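Local coordinates for gentamicin resistance protein (PDB 6CTZ) that probably confers aminoglycoside resistance by transferring a phosphate from a guanine nucleotide to the 2''-hydroxyl of drugs such as gentamicin and kanamycin, at residues K54-L59 / P71-I76; G64-N69 / N121-F126; L112-A117 / M243-E248; T182-R187 / S221-D226. The protein carries 2 engineered substitutions. All blocks are in the same frame, centred on the assembly; numbering follows the deposited sequence.

Contact 1: K54-L59 / P71-I76; sequences KEIQLL and PQYVYI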
# COMPACT_ATOMS: atom_id res chain seq x y z
N LYS A 54 6.33 12.08 -6.73
CA LYS A 54 4.87 12.17 -6.63
C LYS A 54 4.44 12.53 -5.21
O LYS A 54 3.65 13.45 -5.01
CB LYS A 54 4.25 10.85 -7.09
CG LYS A 54 2.75 10.71 -6.79
CD LYS A 54 2.22 9.36 -7.25
CE LYS A 54 2.80 8.20 -6.45
NZ LYS A 54 2.47 6.89 -7.11
N GLU A 55 4.97 11.82 -4.21
CA GLU A 55 4.59 12.11 -2.83
C GLU A 55 4.95 13.54 -2.42
O GLU A 55 4.20 14.19 -1.69
CB GLU A 55 5.21 11.10 -1.86
CG GLU A 55 4.64 9.68 -1.98
CD GLU A 55 5.12 8.80 -0.86
OE1 GLU A 55 6.19 8.18 -1.02
OE2 GLU A 55 4.45 8.74 0.20
N ILE A 56 6.11 14.03 -2.88
CA ILE A 56 6.52 15.39 -2.55
C ILE A 56 5.45 16.40 -2.98
O ILE A 56 5.19 17.39 -2.27
CB ILE A 56 7.90 15.70 -3.17
CG1 ILE A 56 9.00 14.96 -2.40
CG2 ILE A 56 8.15 17.22 -3.22
CD1 ILE A 56 10.34 14.94 -3.11
N GLN A 57 4.83 16.18 -4.14
CA GLN A 57 3.81 17.09 -4.64
C GLN A 57 2.45 16.81 -4.03
O GLN A 57 1.68 17.74 -3.76
CB GLN A 57 3.71 17.00 -6.15
CG GLN A 57 4.98 17.35 -6.92
CD GLN A 57 4.86 16.91 -8.36
OE1 GLN A 57 5.39 15.86 -8.75
NE2 GLN A 57 4.14 17.69 -9.16
N LEU A 58 2.12 15.52 -3.84
CA LEU A 58 0.76 15.15 -3.44
C LEU A 58 0.51 15.40 -1.96
O LEU A 58 -0.55 15.92 -1.58
CB LEU A 58 0.50 13.68 -3.76
CG LEU A 58 -0.84 13.14 -3.27
CD1 LEU A 58 -2.01 13.80 -4.00
CD2 LEU A 58 -0.92 11.63 -3.42
N LEU A 59 1.44 14.97 -1.10
CA LEU A 59 1.14 14.96 0.33
C LEU A 59 0.78 16.33 0.88
O LEU A 59 -0.15 16.42 1.69
CB LEU A 59 2.26 14.29 1.13
CG LEU A 59 2.46 12.79 0.85
CD1 LEU A 59 3.66 12.25 1.63
CD2 LEU A 59 1.20 12.02 1.19
N PRO A 71 2.84 11.82 6.38
CA PRO A 71 4.18 12.43 6.37
C PRO A 71 4.16 13.84 5.82
O PRO A 71 3.52 14.13 4.81
CB PRO A 71 4.99 11.50 5.47
CG PRO A 71 4.28 10.17 5.58
CD PRO A 71 2.82 10.55 5.63
N GLN A 72 4.93 14.71 6.46
CA GLN A 72 5.10 16.08 6.00
C GLN A 72 6.58 16.32 5.81
O GLN A 72 7.33 16.47 6.78
CB GLN A 72 4.54 17.06 7.01
CG GLN A 72 3.06 17.00 7.10
CD GLN A 72 2.59 18.19 7.84
OE1 GLN A 72 2.18 19.18 7.25
NE2 GLN A 72 2.71 18.14 9.15
N TYR A 73 7.00 16.36 4.55
CA TYR A 73 8.42 16.43 4.24
C TYR A 73 8.93 17.84 4.53
O TYR A 73 8.58 18.79 3.82
CB TYR A 73 8.64 16.06 2.78
CG TYR A 73 8.15 14.67 2.38
CD1 TYR A 73 7.98 13.63 3.30
CD2 TYR A 73 7.87 14.40 1.04
CE1 TYR A 73 7.55 12.38 2.89
CE2 TYR A 73 7.45 13.17 0.63
CZ TYR A 73 7.29 12.15 1.55
OH TYR A 73 6.87 10.93 1.11
N VAL A 74 9.72 17.98 5.58
CA VAL A 74 10.35 19.25 5.93
C VAL A 74 11.68 19.40 5.23
O VAL A 74 12.07 20.50 4.84
CB VAL A 74 10.49 19.32 7.47
CG1 VAL A 74 11.39 20.49 7.90
CG2 VAL A 74 9.12 19.41 8.11
N TYR A 75 12.40 18.29 5.07
CA TYR A 75 13.73 18.29 4.48
C TYR A 75 13.64 17.58 3.14
O TYR A 75 13.14 16.45 3.06
CB TYR A 75 14.71 17.58 5.41
CG TYR A 75 14.86 18.31 6.72
CD1 TYR A 75 15.49 19.55 6.77
CD2 TYR A 75 14.35 17.79 7.90
CE1 TYR A 75 15.62 20.24 7.96
CE2 TYR A 75 14.48 18.47 9.10
CZ TYR A 75 15.11 19.69 9.12
OH TYR A 75 15.23 20.39 10.31
N ILE A 76 14.08 18.26 2.08
CA ILE A 76 14.04 17.69 0.74
C ILE A 76 15.47 17.70 0.22
O ILE A 76 16.04 18.77 -0.03
CB ILE A 76 13.08 18.43 -0.19
CG1 ILE A 76 11.65 18.36 0.38
CG2 ILE A 76 13.11 17.82 -1.58
CD1 ILE A 76 10.58 18.92 -0.52
O HOH W 1 5.74 9.07 2.60
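Y73 lays its ring against I56 and L59, fastening helix 46-62 to the edge strand 73-78 of the five-stranded antiparallel sheet in the kinase-like nucleotide-binding lobe. Helix and strand run roughly antiparallel: the axes of helix 54-59 and strand 73-76 approach to 10.3 Å at 145°, a gap that suits a long aromatic side chain reaching from the strand. I56, one turn nearer the helix start than L59, brings its CG1 methylene to 3.7 Å from Y73 CD2, the two side chains crossing at about a right angle. Its other branch, CG2, touches I76 CD1, and this beta-branched residue thus spans two inward-pointing residues of the strand. L59 serves the far end of the ring. With chi2 at 176°, CD1 is carried anti to CA, extending the leucine so that this methyl lies 3.6 Å from Y73 CZ and also meets P71 CB. P71, just ahead of the strand, adds a rigid apolar surface there.

The ring's hydroxyl end reaches E55, whose CB lies at the ring edge, near its plane. The E55 carboxylate is chiefly held from elsewhere: OE1 forms a salt bridge with R41, a residue of the GDP site, and OE2 accepts from the backbone N of F215. A glutamate here thus links helix, sheet and the nucleotide-site region. A bound water completes the junction, donating to E55 OE2 at 2.7 Å and hydrogen-bonded to Y73 OH at 2.6 Å.

Contact 2: G64-N69 / N121-F126; sequences GCVKVN and NELSAF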
# COMPACT_ATOMS: atom_id res chain seq x y z
N GLY A 64 -4.53 18.73 4.56
CA GLY A 64 -5.73 19.40 5.02
C GLY A 64 -7.04 18.71 4.69
O GLY A 64 -8.10 19.20 5.08
N CYS A 65 -6.98 17.58 3.99
CA CYS A 65 -8.17 16.86 3.55
C CYS A 65 -8.42 15.57 4.31
O CYS A 65 -9.48 14.97 4.14
CB CYS A 65 -8.06 16.53 2.06
SG CYS A 65 -7.79 17.98 1.02
N VAL A 66 -7.46 15.12 5.12
CA VAL A 66 -7.60 13.86 5.85
C VAL A 66 -7.53 14.15 7.34
O VAL A 66 -6.98 15.16 7.78
CB VAL A 66 -6.56 12.80 5.43
CG1 VAL A 66 -6.74 12.42 3.97
CG2 VAL A 66 -5.16 13.30 5.68
N LYS A 67 -8.13 13.26 8.13
CA LYS A 67 -8.19 13.39 9.58
C LYS A 67 -7.24 12.43 10.30
O LYS A 67 -7.47 12.07 11.46
CB LYS A 67 -9.62 13.16 10.08
CG LYS A 67 -10.61 14.17 9.55
CD LYS A 67 -11.97 13.96 10.17
CE LYS A 67 -13.03 14.83 9.52
NZ LYS A 67 -12.71 16.27 9.60
N VAL A 68 -6.24 11.94 9.60
CA VAL A 68 -5.12 11.25 10.20
C VAL A 68 -3.88 12.05 9.84
O VAL A 68 -3.87 12.85 8.91
CB VAL A 68 -4.98 9.79 9.72
CG1 VAL A 68 -6.17 8.96 10.17
CG2 VAL A 68 -4.80 9.74 8.21
N ASN A 69 -2.82 11.80 10.59
CA ASN A 69 -1.53 12.38 10.27
C ASN A 69 -0.89 11.61 9.12
O ASN A 69 -1.02 10.38 9.02
CB ASN A 69 -0.66 12.37 11.51
CG ASN A 69 -1.22 13.29 12.60
OD1 ASN A 69 -2.40 13.65 12.57
ND2 ASN A 69 -0.38 13.71 13.52
N ASN A 121 -13.07 7.40 2.26
CA ASN A 121 -13.97 8.42 1.80
C ASN A 121 -13.37 9.86 1.37
O ASN A 121 -13.62 10.51 0.35
CB ASN A 121 -15.13 8.64 2.76
CG ASN A 121 -16.18 7.57 2.69
OD1 ASN A 121 -16.19 6.71 1.85
ND2 ASN A 121 -17.09 7.66 3.59
N GLU A 122 -12.42 10.22 2.25
CA GLU A 122 -11.71 11.46 1.97
C GLU A 122 -10.86 11.35 0.72
O GLU A 122 -10.84 12.27 -0.11
CB GLU A 122 -10.88 11.86 3.19
CG GLU A 122 -11.75 12.29 4.37
CD GLU A 122 -11.05 12.21 5.72
OE1 GLU A 122 -11.64 12.66 6.72
OE2 GLU A 122 -9.93 11.67 5.79
N LEU A 123 -10.17 10.22 0.53
CA LEU A 123 -9.42 10.03 -0.71
C LEU A 123 -10.35 10.06 -1.91
O LEU A 123 -10.05 10.69 -2.93
CB LEU A 123 -8.63 8.72 -0.68
CG LEU A 123 -7.49 8.63 0.34
CD1 LEU A 123 -6.67 7.37 0.09
CD2 LEU A 123 -6.61 9.86 0.29
N SER A 124 -11.51 9.41 -1.79
CA SER A 124 -12.46 9.35 -2.89
C SER A 124 -13.10 10.70 -3.18
O SER A 124 -13.65 10.88 -4.27
CB SER A 124 -13.55 8.33 -2.62
OG SER A 124 -13.05 7.01 -2.80
N ALA A 125 -13.04 11.65 -2.25
CA ALA A 125 -13.53 12.99 -2.47
C ALA A 125 -12.46 13.95 -2.98
O ALA A 125 -12.79 15.08 -3.37
CB ALA A 125 -14.13 13.54 -1.17
N PHE A 126 -11.20 13.54 -2.99
CA PHE A 126 -10.13 14.45 -3.40
C PHE A 126 -10.19 14.69 -4.91
O PHE A 126 -10.33 13.74 -5.68
CB PHE A 126 -8.77 13.88 -3.01
CG PHE A 126 -7.65 14.87 -3.17
CD1 PHE A 126 -7.40 15.82 -2.20
CD2 PHE A 126 -6.89 14.89 -4.34
CE1 PHE A 126 -6.38 16.75 -2.36
CE2 PHE A 126 -5.87 15.82 -4.50
CZ PHE A 126 -5.62 16.74 -3.51
O HOH W 2 -8.54 10.36 7.77
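E122 OE2 is met by K67 N both directly and through a water. The water donates to E122 OE2 at 2.8 Å and accepts from K67 N at 3.0 Å, while the same K67 N makes a weak direct hydrogen bond to OE2, 3.4 Å long with an angle of 145° at the hydrogen. The water-borne route, with its shorter links, is the firmer of the two. V66 CA also approaches E122 OE2, at 3.2 Å, so the carboxylate is seated against the backbone of the loop. Glutamate suits this place because its chain is extended beyond CG and spans from the helix to the loop, the nearest CA atoms being those of V66 and E122.

The other oxygen, E122 OE1, rests on the aliphatic part of K67, with K67 CG at 3.4 Å. K67 NZ is 4.7 Å from E122 OE1, near enough for attraction between opposite charges though without direct contact. Closer to the helix, E122 CG packs beside C65 O.

A sulfur-aromatic contact adds a second anchor. C65 SG lies 5.0 Å from the centroid of the F126 ring, 87° off the normal, in the ring plane at its edge. F126 CG is anti to the backbone N (chi1 -170°), and the CD1-CE1 side of the ring meets the sulfur.

The contact joins the last turn of helix 106-125 to the connection between helix 46-62 and strand 73-78. V66 and V68 also lie on F119 of that long helix, and F126 wedges among L61 and L62 of helix 46-62 and L188 of strand 187-189.

Contact 3: L112-A117 / M243-E248; sequences LALQLA and MAYRGE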
# COMPACT_ATOMS: atom_id res chain seq x y z
N LEU A 112 -11.51 1.58 14.59
CA LEU A 112 -10.55 1.58 13.48
C LEU A 112 -11.26 1.45 12.14
O LEU A 112 -10.90 2.14 11.18
CB LEU A 112 -9.55 0.44 13.65
CG LEU A 112 -8.52 0.63 14.76
CD1 LEU A 112 -7.80 -0.67 15.02
CD2 LEU A 112 -7.51 1.73 14.40
N ALA A 113 -12.28 0.59 12.06
CA ALA A 113 -13.03 0.44 10.81
C ALA A 113 -13.70 1.74 10.41
O ALA A 113 -13.68 2.12 9.23
CB ALA A 113 -14.07 -0.68 10.95
N LEU A 114 -14.27 2.45 11.38
CA LEU A 114 -14.91 3.72 11.10
C LEU A 114 -13.90 4.74 10.59
O LEU A 114 -14.15 5.46 9.61
CB LEU A 114 -15.58 4.23 12.37
CG LEU A 114 -16.27 5.59 12.27
CD1 LEU A 114 -17.32 5.62 11.16
CD2 LEU A 114 -16.88 5.95 13.63
N GLN A 115 -12.73 4.81 11.23
CA GLN A 115 -11.73 5.78 10.82
C GLN A 115 -11.15 5.45 9.45
O GLN A 115 -10.87 6.35 8.66
CB GLN A 115 -10.61 5.88 11.84
CG GLN A 115 -11.01 6.56 13.12
CD GLN A 115 -9.82 6.71 14.03
OE1 GLN A 115 -9.52 5.83 14.82
NE2 GLN A 115 -9.09 7.81 13.86
N LEU A 116 -10.95 4.16 9.15
CA LEU A 116 -10.47 3.79 7.83
C LEU A 116 -11.52 4.08 6.76
O LEU A 116 -11.18 4.55 5.67
CB LEU A 116 -10.06 2.32 7.82
CG LEU A 116 -8.71 2.03 8.46
CD1 LEU A 116 -8.51 0.54 8.58
CD2 LEU A 116 -7.59 2.64 7.63
N ALA A 117 -12.79 3.82 7.05
CA ALA A 117 -13.84 4.17 6.11
C ALA A 117 -13.82 5.67 5.81
O ALA A 117 -13.94 6.08 4.65
CB ALA A 117 -15.21 3.77 6.68
N MET A 243 -16.49 -1.65 4.80
CA MET A 243 -17.41 -1.49 3.68
C MET A 243 -18.77 -0.99 4.15
O MET A 243 -19.38 -0.13 3.51
CB MET A 243 -17.58 -2.82 2.95
CG MET A 243 -16.32 -3.23 2.20
SD MET A 243 -16.48 -4.89 1.55
CE MET A 243 -15.00 -4.91 0.52
N ALA A 244 -19.25 -1.50 5.28
CA ALA A 244 -20.55 -1.06 5.78
C ALA A 244 -20.52 0.41 6.16
O ALA A 244 -21.41 1.18 5.79
CB ALA A 244 -20.98 -1.93 6.96
N TYR A 245 -19.48 0.84 6.88
CA TYR A 245 -19.39 2.25 7.26
C TYR A 245 -19.28 3.14 6.04
O TYR A 245 -19.73 4.29 6.06
CB TYR A 245 -18.21 2.48 8.21
CG TYR A 245 -18.52 2.23 9.67
CD1 TYR A 245 -19.65 2.78 10.26
CD2 TYR A 245 -17.66 1.46 10.46
CE1 TYR A 245 -19.92 2.57 11.60
CE2 TYR A 245 -17.92 1.25 11.80
CZ TYR A 245 -19.06 1.81 12.37
OH TYR A 245 -19.33 1.61 13.71
N ARG A 246 -18.69 2.63 4.96
CA ARG A 246 -18.62 3.41 3.73
C ARG A 246 -19.90 3.37 2.92
O ARG A 246 -20.02 4.13 1.95
CB ARG A 246 -17.46 2.94 2.85
CG ARG A 246 -16.11 3.28 3.43
CD ARG A 246 -14.97 3.00 2.48
NE ARG A 246 -14.92 3.96 1.37
CZ ARG A 246 -14.20 3.76 0.27
NH1 ARG A 246 -13.51 2.64 0.15
NH2 ARG A 246 -14.17 4.67 -0.70
N GLY A 247 -20.87 2.55 3.31
CA GLY A 247 -22.12 2.51 2.57
C GLY A 247 -22.03 1.76 1.27
O GLY A 247 -22.82 2.02 0.36
N GLU A 248 -21.08 0.84 1.15
CA GLU A 248 -21.04 -0.02 -0.02
C GLU A 248 -22.32 -0.85 -0.09
O GLU A 248 -22.97 -1.12 0.93
CB GLU A 248 -19.84 -0.96 0.06
CG GLU A 248 -18.48 -0.27 0.21
CD GLU A 248 -17.95 0.41 -1.05
OE1 GLU A 248 -18.67 0.49 -2.08
OE2 GLU A 248 -16.79 0.85 -1.01
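Y245 carries most of this helix-to-helix contact, packing on A113, L114 and A117. L114 CG is anti to the backbone N (chi1 178°), and its CD1 methyl sits over one face of the Y245 ring, 3.9 Å from the centroid and 15° off the normal: a CH-pi contact. The L114 and Y245 side chains cross at about a right angle, and Y245 CD2 lies 3.6 Å from L114 CA. A tyrosine can cover helix backbone in this way while its hydroxyl, at the far end of the ring, hydrogen-bonds to D110.

Small residues bring the backbones together. A117 CB touches Y245 CB at 3.6 Å, and A117 and R246 have CA atoms only 5.4 Å apart, a closeness that the short alanine side chain allows. R246 CG packs against A117 CB.

Backbone bonds end the second helix. In a Schellman motif, G247 N bonds to A244 O and E248 N to M243 O, with G247 at positive phi, readily adopted by glycine.

The C-terminal turn of helix 236-246 thereby packs on the middle of helix 106-125, and M243, pointing away, packs on helix 251-276.

Contact 4: T182-R187 / S221-D226; sequences TRYTPR and SDPDYD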
# COMPACT_ATOMS: atom_id res chain seq x y z
N THR A 182 -15.02 -4.80 -13.90
CA THR A 182 -14.02 -4.05 -14.66
C THR A 182 -14.38 -2.59 -14.86
O THR A 182 -13.48 -1.78 -15.12
CB THR A 182 -13.77 -4.70 -16.02
OG1 THR A 182 -14.98 -4.69 -16.79
CG2 THR A 182 -13.28 -6.14 -15.86
N ARG A 183 -15.65 -2.22 -14.75
CA ARG A 183 -16.06 -0.83 -14.92
C ARG A 183 -16.12 -0.14 -13.56
O ARG A 183 -16.67 -0.68 -12.60
CB ARG A 183 -17.41 -0.75 -15.63
CG ARG A 183 -17.40 -1.33 -17.04
CD ARG A 183 -18.69 -1.04 -17.79
NE ARG A 183 -18.94 0.39 -17.92
CZ ARG A 183 -18.57 1.12 -18.96
NH1 ARG A 183 -17.95 0.56 -19.99
NH2 ARG A 183 -18.83 2.42 -18.99
N TYR A 184 -15.53 1.05 -13.49
CA TYR A 184 -15.52 1.80 -12.23
C TYR A 184 -15.37 3.28 -12.54
O TYR A 184 -14.97 3.67 -13.64
CB TYR A 184 -14.39 1.31 -11.30
CG TYR A 184 -12.99 1.44 -11.88
CD1 TYR A 184 -12.26 2.61 -11.72
CD2 TYR A 184 -12.41 0.40 -12.59
CE1 TYR A 184 -10.99 2.74 -12.25
CE2 TYR A 184 -11.13 0.51 -13.13
CZ TYR A 184 -10.43 1.69 -12.95
OH TYR A 184 -9.16 1.83 -13.48
N THR A 185 -15.70 4.10 -11.55
CA THR A 185 -15.36 5.52 -11.61
C THR A 185 -14.02 5.72 -10.92
O THR A 185 -13.89 5.38 -9.74
CB THR A 185 -16.43 6.37 -10.93
OG1 THR A 185 -17.69 6.16 -11.58
CG2 THR A 185 -16.07 7.86 -11.03
N PRO A 186 -13.00 6.22 -11.61
CA PRO A 186 -11.68 6.33 -10.99
C PRO A 186 -11.66 7.37 -9.87
O PRO A 186 -12.40 8.37 -9.89
CB PRO A 186 -10.78 6.76 -12.15
CG PRO A 186 -11.53 6.41 -13.39
CD PRO A 186 -12.97 6.55 -13.05
N ARG A 187 -10.81 7.12 -8.87
CA ARG A 187 -10.64 8.01 -7.74
C ARG A 187 -9.18 7.98 -7.34
O ARG A 187 -8.45 7.05 -7.68
CB ARG A 187 -11.41 7.51 -6.51
CG ARG A 187 -12.87 7.22 -6.73
CD ARG A 187 -13.67 8.49 -6.84
NE ARG A 187 -15.08 8.17 -7.02
CZ ARG A 187 -16.01 9.06 -7.33
NH1 ARG A 187 -15.68 10.33 -7.48
NH2 ARG A 187 -17.28 8.68 -7.49
N SER A 221 -7.34 5.37 -9.77
CA SER A 221 -7.64 4.00 -10.14
C SER A 221 -8.96 3.58 -9.49
O SER A 221 -9.76 4.42 -9.07
CB SER A 221 -6.48 3.08 -9.74
OG SER A 221 -6.59 1.81 -10.36
N ASP A 222 -9.18 2.28 -9.41
CA ASP A 222 -10.43 1.76 -8.88
C ASP A 222 -10.42 1.88 -7.36
O ASP A 222 -9.56 1.28 -6.71
CB ASP A 222 -10.55 0.30 -9.28
CG ASP A 222 -11.89 -0.31 -8.93
OD1 ASP A 222 -12.62 0.22 -8.05
OD2 ASP A 222 -12.21 -1.36 -9.53
N PRO A 223 -11.34 2.64 -6.75
CA PRO A 223 -11.33 2.76 -5.29
C PRO A 223 -11.46 1.43 -4.57
O PRO A 223 -10.99 1.30 -3.43
CB PRO A 223 -12.52 3.70 -5.00
CG PRO A 223 -13.42 3.54 -6.21
CD PRO A 223 -12.47 3.37 -7.36
N ASP A 224 -12.07 0.43 -5.19
CA ASP A 224 -12.16 -0.88 -4.54
C ASP A 224 -10.80 -1.52 -4.33
O ASP A 224 -10.68 -2.44 -3.51
CB ASP A 224 -13.07 -1.81 -5.35
CG ASP A 224 -14.51 -1.34 -5.37
OD1 ASP A 224 -14.92 -0.61 -4.44
OD2 ASP A 224 -15.25 -1.73 -6.30
N TYR A 225 -9.77 -1.08 -5.07
CA TYR A 225 -8.45 -1.65 -4.85
C TYR A 225 -7.93 -1.37 -3.44
O TYR A 225 -7.14 -2.16 -2.90
CB TYR A 225 -7.43 -1.17 -5.89
CG TYR A 225 -6.17 -1.98 -5.78
CD1 TYR A 225 -6.09 -3.24 -6.36
CD2 TYR A 225 -5.07 -1.52 -5.04
CE1 TYR A 225 -4.96 -4.02 -6.23
CE2 TYR A 225 -3.93 -2.30 -4.90
CZ TYR A 225 -3.88 -3.54 -5.51
OH TYR A 225 -2.76 -4.33 -5.38
N ASP A 226 -8.38 -0.28 -2.81
CA ASP A 226 -7.89 0.01 -1.46
C ASP A 226 -8.44 -0.93 -0.41
O ASP A 226 -8.08 -0.80 0.76
CB ASP A 226 -8.12 1.48 -1.08
CG ASP A 226 -6.94 2.39 -1.44
OD1 ASP A 226 -5.86 1.89 -1.83
OD2 ASP A 226 -7.11 3.62 -1.28
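Y184 stacks on D222 while R187 and S221 pair through their backbones, the two halves of this contact. S221 O accepts from R187 N at 2.9 Å with an angle of 163° at the hydrogen, the donor lying in the carbonyl plane of S221. The return bond, S221 N to R187 O, is equally long, making one antiparallel hydrogen-bonded pair at the start of strand 187-189.

D222 CB stands over the centre of the Y184 ring, 3.6 Å from its centroid, and the carboxylate plane is only 14° from that of the ring, with D222 OD2 3.5 Å from Y184 CD2. The tyrosine reaches it because chi1 (60°) sets CG between the backbone N and carbonyl carbon. P223, whose rigid ring begins the 3-10 turn, packs its CG on R187 CG and its CD on T185 O.

Farther out, polar partners position these side chains. Y184 OH hydrogen-bonds to L141 N and S221 OG to T139 O, holding Y184 to the first residue of helix 141-155 and S221 to the chain just before it. D222 OD1 accepts from D224 N at 2.9 Å, from above the carboxylate plane, forming an Asx turn that ties the aspartate to its own turn.

A carboxylate lying on an electron-rich ring is not in itself a favourable pairing, but K257 forms salt bridges with D222 OD2 and D224 OD2. That shared positive charge would be expected to stabilise ionised aspartates and ease the stacking.

Overall arrangement
From the N terminus, helix segment 54-59 opens contact 1, and before it is closed by 71-76, as the chain enters edge strand 73-78, the intervening loop opens contact 2 at 64-69; the two cross. Helix 106-125 serves twice: 112-117 opens contact 3, then 121-126 closes contact 2, so these cross as well. Contact 4 (182-187 to 221-226) falls wholly within the span of contact 3, which 243-248 completes. Contact 1 lies in the nucleotide-binding sheet lobe and contact 2 links it to helix 106-125. Contact 3 joins that helix to helix 236-246, and contact 4 pairs the start of strand 187-189 with the loop ahead of helix 228-234. Contacts 2 and 4 meet through S124 and P223.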